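Local coordinates for type III export protein PSCG (Pseudomonas aeruginosa, PDB 2UWJ) that serves as a chaperone of the type III secretion system, acting with PscE to keep the needle protein PscF from polymerising prematurely in the cytoplasm, at residues I44-L49 against Q56-F61; W73-E78 against R89-L94. All coordinates share one frame; numbering follows the deposited sequence.

Interactions 1 and 2 follow one another along the chain, the first closing before the second opens, and their centres lie about 14 Å apart. Interaction 1 sets helix 38-51 against helix 55-59 and the turn after it; interaction 2 sets helix 71-80 against helix 84-95. Helices 55-59 and 71-80 are consecutive, and the two contacts meet: Ile46 CG2 packs 3.4 Å from Trp73 CB, and Ile46 CD1 lies 3.6 Å from Phe74 CE1. Ile46 thus helps to join the two helix pairs into one continuous packing. Both belong to one all-helical array of the TPR clan, and Ser47, Trp73 and Leu76 also pack on a chain of another protein in the assembly.

Interaction 1: residues I44-L49 against Q56-F61; sequences IRISSL and QEALAF
Glu57 is the first residue of 56-61 to meet helix 38-51: its backbone C lies 4.1 Å from Leu49 CD1, and its CB is only slightly farther from the same methyl. Its carboxylate has its partner elsewhere, in a salt bridge from OE1 to Arg54. One residue on, Ala58 gives the closest backbone approach of the two segments, its CA 5.1 Å from that of Ile46. Its small CB points at the other helix and sits 4.0 Å from Leu49 CB, with Ile46 O and CG2 just beyond, while Leu49 CD1 reaches over the Ala58 backbone at N and CA.

The chain then turns, and Phe61 comes back toward helix 38-51. Its CG stands anti to the carbonyl carbon (chi1 -70°), and the ring lies among three side chains. Ile46 and Phe61 slide past each other in opposite directions, CG1 lying 3.7 Å from ring atom CD2 and CD1 lying 3.9 Å from Phe61 CB. Leu49 CD1 comes to the ring edge near its plane, 4.3 Å from CE2. Across the far end, the extended chain of Arg45 runs at about a right angle to Phe61, with CD 3.8 Å from CZ; its guanidinium plane is turned 38° from the ring, and NE goes on to a salt bridge with Glu33 of helix 22-34. The contact is apolar, built on Ala58 and the Phe61 ring, and joins consecutive helices across a short connection, consistent with the TPR-clan helical array of the YscG family.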
# COMPACT_ATOMS: atom_id res chain seq x y z
N ILE C 44 7.84 6.55 -12.70
CA ILE C 44 6.75 6.68 -13.69
C ILE C 44 7.27 6.69 -15.13
O ILE C 44 6.73 6.00 -16.00
CB ILE C 44 5.91 7.99 -13.41
CG1 ILE C 44 5.09 7.81 -12.09
CG2 ILE C 44 4.96 8.27 -14.59
CD1 ILE C 44 4.76 9.24 -11.36
N ARG C 45 8.32 7.46 -15.36
CA ARG C 45 8.95 7.55 -16.68
C ARG C 45 9.38 6.16 -17.13
O ARG C 45 9.11 5.75 -18.25
CB ARG C 45 10.20 8.44 -16.58
CG ARG C 45 9.92 9.99 -16.60
CD ARG C 45 11.22 10.74 -16.63
NE ARG C 45 11.03 12.19 -16.51
CZ ARG C 45 10.60 12.97 -17.50
NH1 ARG C 45 10.32 12.41 -18.67
NH2 ARG C 45 10.50 14.30 -17.35
N ILE C 46 10.08 5.46 -16.24
CA ILE C 46 10.59 4.11 -16.58
C ILE C 46 9.45 3.07 -16.84
O ILE C 46 9.47 2.31 -17.83
CB ILE C 46 11.51 3.62 -15.49
CG1 ILE C 46 12.82 4.44 -15.58
CG2 ILE C 46 11.78 2.08 -15.68
CD1 ILE C 46 13.75 4.31 -14.36
N SER C 47 8.45 3.08 -15.97
CA SER C 47 7.33 2.17 -16.12
C SER C 47 6.61 2.46 -17.45
O SER C 47 6.25 1.52 -18.20
CB SER C 47 6.35 2.31 -14.95
OG SER C 47 5.20 1.50 -15.17
N SER C 48 6.39 3.73 -17.74
CA SER C 48 5.68 4.11 -18.96
C SER C 48 6.48 3.65 -20.19
O SER C 48 5.92 3.07 -21.11
CB SER C 48 5.51 5.62 -19.06
OG SER C 48 4.95 5.92 -20.33
N LEU C 49 7.79 3.91 -20.19
CA LEU C 49 8.62 3.50 -21.33
C LEU C 49 8.68 1.97 -21.44
O LEU C 49 8.47 1.41 -22.52
CB LEU C 49 10.02 4.10 -21.20
CG LEU C 49 10.08 5.61 -21.44
CD1 LEU C 49 11.48 6.07 -20.97
CD2 LEU C 49 9.87 5.97 -22.99
N GLN C 56 15.18 0.28 -24.52
CA GLN C 56 16.46 0.98 -24.59
C GLN C 56 16.35 2.38 -23.97
O GLN C 56 17.24 2.81 -23.27
CB GLN C 56 16.97 1.05 -26.06
CG GLN C 56 17.73 -0.23 -26.49
CD GLN C 56 19.09 -0.42 -25.75
OE1 GLN C 56 19.48 0.38 -24.87
NE2 GLN C 56 19.81 -1.48 -26.12
N GLU C 57 15.26 3.07 -24.23
CA GLU C 57 15.11 4.40 -23.64
C GLU C 57 14.94 4.27 -22.10
O GLU C 57 15.48 5.10 -21.35
CB GLU C 57 13.92 5.13 -24.26
CG GLU C 57 14.13 5.43 -25.80
CD GLU C 57 12.79 5.81 -26.43
OE1 GLU C 57 12.36 6.98 -26.33
OE2 GLU C 57 12.16 4.88 -26.98
N ALA C 58 14.21 3.26 -21.63
CA ALA C 58 14.06 3.09 -20.17
C ALA C 58 15.44 2.81 -19.58
O ALA C 58 15.78 3.34 -18.52
CB ALA C 58 13.04 1.94 -19.83
N LEU C 59 16.26 2.04 -20.30
CA LEU C 59 17.58 1.69 -19.82
C LEU C 59 18.58 2.86 -19.84
O LEU C 59 19.61 2.78 -19.21
CB LEU C 59 18.17 0.50 -20.61
CG LEU C 59 17.72 -0.89 -20.12
CD1 LEU C 59 18.14 -1.90 -21.23
CD2 LEU C 59 18.41 -1.26 -18.72
N ALA C 60 18.26 3.95 -20.53
CA ALA C 60 19.18 5.09 -20.48
C ALA C 60 19.30 5.57 -18.99
O ALA C 60 20.33 6.12 -18.60
CB ALA C 60 18.68 6.24 -21.37
N PHE C 61 18.27 5.33 -18.18
CA PHE C 61 18.27 5.77 -16.76
C PHE C 61 19.09 4.84 -15.83
O PHE C 61 19.41 5.21 -14.68
CB PHE C 61 16.83 5.87 -16.24
CG PHE C 61 16.02 7.02 -16.84
CD1 PHE C 61 16.37 8.34 -16.57
CD2 PHE C 61 14.91 6.77 -17.63
CE1 PHE C 61 15.59 9.41 -17.09
CE2 PHE C 61 14.14 7.81 -18.14
CZ PHE C 61 14.48 9.14 -17.87

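Interaction 2: residues W73-E78 against R89-L94; sequences WFALCE and RRLAGL
The guanidinium of Arg90 has Phe74 CB over the centre of one face, 3.5 Å above its plane, and the carboxyl carbon of Glu78 in plane at its edge. The Phe74 ring itself is turned 63° from the guanidinium and meets it obliquely, CD2 lying 3.9 Å from NH1, so it is chiefly the CB that lies on the face. At the edge Arg90 grips Glu78 side-on: NE donates to OE1 at 2.8 Å with an N-H...O angle of 164°, and NH2 donates to OE2, also at 2.8 Å. Both oxygens lie in or near the guanidinium plane, yet the carboxylate is tilted, so that both are met from above the carboxylate plane.

Arg90 CG is anti to the backbone N (chi1 -172°). CD lies against the backbone of helix 71-80, 3.4 Å from Ala75 N, and the bend at chi3 then sets NE toward Glu78. Beside it, Ala75 CB meets Leu91 CD2 at 3.9 Å in a small apolar patch; the axes of 73-78 and 89-94 run roughly antiparallel, 10.0 Å apart at closest approach.

NH1 turns to a further salt bridge with Glu71, so that one arginine joins two acids of helix 71-80 to helix 84-95. Four of the five touching residues are buried. The buried carboxylate of Glu78 has each oxygen held by an arginine nitrogen, and the pairing would probably favour its ionised form; two bonds to one carboxylate, with a third partner at NH1, should also restrict rotation of the guanidinium.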
# COMPACT_ATOMS: atom_id res chain seq x y z
N TRP C 73 13.30 -2.73 -12.70
CA TRP C 73 12.84 -2.30 -14.00
C TRP C 73 13.94 -2.46 -15.04
O TRP C 73 13.64 -2.88 -16.18
CB TRP C 73 12.38 -0.83 -14.00
CG TRP C 73 11.26 -0.64 -13.06
CD1 TRP C 73 11.35 -0.34 -11.71
CD2 TRP C 73 9.87 -0.76 -13.35
NE1 TRP C 73 10.07 -0.26 -11.15
CE2 TRP C 73 9.16 -0.51 -12.15
CE3 TRP C 73 9.16 -1.05 -14.53
CZ2 TRP C 73 7.75 -0.55 -12.11
CZ3 TRP C 73 7.75 -1.08 -14.47
CH2 TRP C 73 7.07 -0.83 -13.29
N PHE C 74 15.18 -2.15 -14.69
CA PHE C 74 16.28 -2.32 -15.67
C PHE C 74 16.51 -3.83 -15.96
O PHE C 74 16.74 -4.19 -17.12
CB PHE C 74 17.57 -1.62 -15.18
CG PHE C 74 17.34 -0.17 -14.82
CD1 PHE C 74 16.55 0.64 -15.63
CD2 PHE C 74 17.91 0.38 -13.65
CE1 PHE C 74 16.32 2.02 -15.29
CE2 PHE C 74 17.68 1.73 -13.30
CZ PHE C 74 16.90 2.54 -14.11
N ALA C 75 16.45 -4.69 -14.93
CA ALA C 75 16.56 -6.16 -15.16
C ALA C 75 15.41 -6.58 -16.16
O ALA C 75 15.64 -7.34 -17.12
CB ALA C 75 16.34 -6.92 -13.86
N LEU C 76 14.20 -6.07 -15.94
CA LEU C 76 13.07 -6.48 -16.81
C LEU C 76 13.35 -6.04 -18.25
O LEU C 76 13.04 -6.78 -19.22
CB LEU C 76 11.73 -5.89 -16.34
CG LEU C 76 11.16 -6.56 -15.05
CD1 LEU C 76 10.02 -5.73 -14.47
CD2 LEU C 76 10.71 -7.96 -15.34
N CYS C 77 13.91 -4.83 -18.41
CA CYS C 77 14.22 -4.29 -19.75
C CYS C 77 15.29 -5.17 -20.44
O CYS C 77 15.20 -5.49 -21.66
CB CYS C 77 14.73 -2.83 -19.64
SG CYS C 77 13.38 -1.67 -19.35
N GLU C 78 16.32 -5.52 -19.69
CA GLU C 78 17.40 -6.37 -20.23
C GLU C 78 16.78 -7.74 -20.65
O GLU C 78 17.14 -8.33 -21.70
CB GLU C 78 18.49 -6.56 -19.15
CG GLU C 78 19.40 -5.34 -19.07
CD GLU C 78 20.24 -5.28 -17.79
OE1 GLU C 78 19.87 -5.89 -16.78
OE2 GLU C 78 21.27 -4.60 -17.82
N ARG C 89 24.11 -10.47 -14.45
CA ARG C 89 24.98 -9.68 -13.57
C ARG C 89 24.13 -8.75 -12.67
O ARG C 89 24.39 -8.60 -11.47
CB ARG C 89 25.97 -8.79 -14.35
CG ARG C 89 27.10 -9.57 -15.07
CD ARG C 89 28.13 -8.62 -15.69
NE ARG C 89 27.60 -7.74 -16.74
CZ ARG C 89 27.44 -8.09 -18.02
NH1 ARG C 89 27.75 -9.32 -18.43
NH2 ARG C 89 26.98 -7.19 -18.90
N ARG C 90 23.13 -8.09 -13.26
CA ARG C 90 22.29 -7.21 -12.46
C ARG C 90 21.60 -8.02 -11.34
O ARG C 90 21.63 -7.64 -10.16
CB ARG C 90 21.26 -6.47 -13.35
CG ARG C 90 20.47 -5.37 -12.58
CD ARG C 90 19.55 -4.57 -13.52
NE ARG C 90 20.24 -4.02 -14.71
CZ ARG C 90 20.89 -2.85 -14.78
NH1 ARG C 90 21.00 -2.01 -13.74
NH2 ARG C 90 21.41 -2.47 -15.95
N LEU C 91 20.96 -9.15 -11.71
CA LEU C 91 20.30 -9.97 -10.68
C LEU C 91 21.28 -10.43 -9.60
O LEU C 91 20.98 -10.34 -8.40
CB LEU C 91 19.59 -11.19 -11.29
CG LEU C 91 18.45 -10.89 -12.25
CD1 LEU C 91 17.74 -12.19 -12.64
CD2 LEU C 91 17.48 -9.88 -11.55
N ALA C 92 22.48 -10.87 -10.00
CA ALA C 92 23.48 -11.29 -9.00
C ALA C 92 23.80 -10.12 -8.04
O ALA C 92 23.96 -10.31 -6.84
CB ALA C 92 24.80 -11.80 -9.72
N GLY C 93 23.87 -8.90 -8.57
CA GLY C 93 24.14 -7.75 -7.72
C GLY C 93 23.00 -7.50 -6.72
O GLY C 93 23.23 -7.33 -5.52
N LEU C 94 21.76 -7.50 -7.20
CA LEU C 94 20.60 -7.26 -6.36
C LEU C 94 20.41 -8.34 -5.30
O LEU C 94 19.81 -8.10 -4.24
CB LEU C 94 19.33 -7.18 -7.22
CG LEU C 94 19.35 -5.99 -8.15
CD1 LEU C 94 18.10 -6.02 -8.98
CD2 LEU C 94 19.52 -4.68 -7.33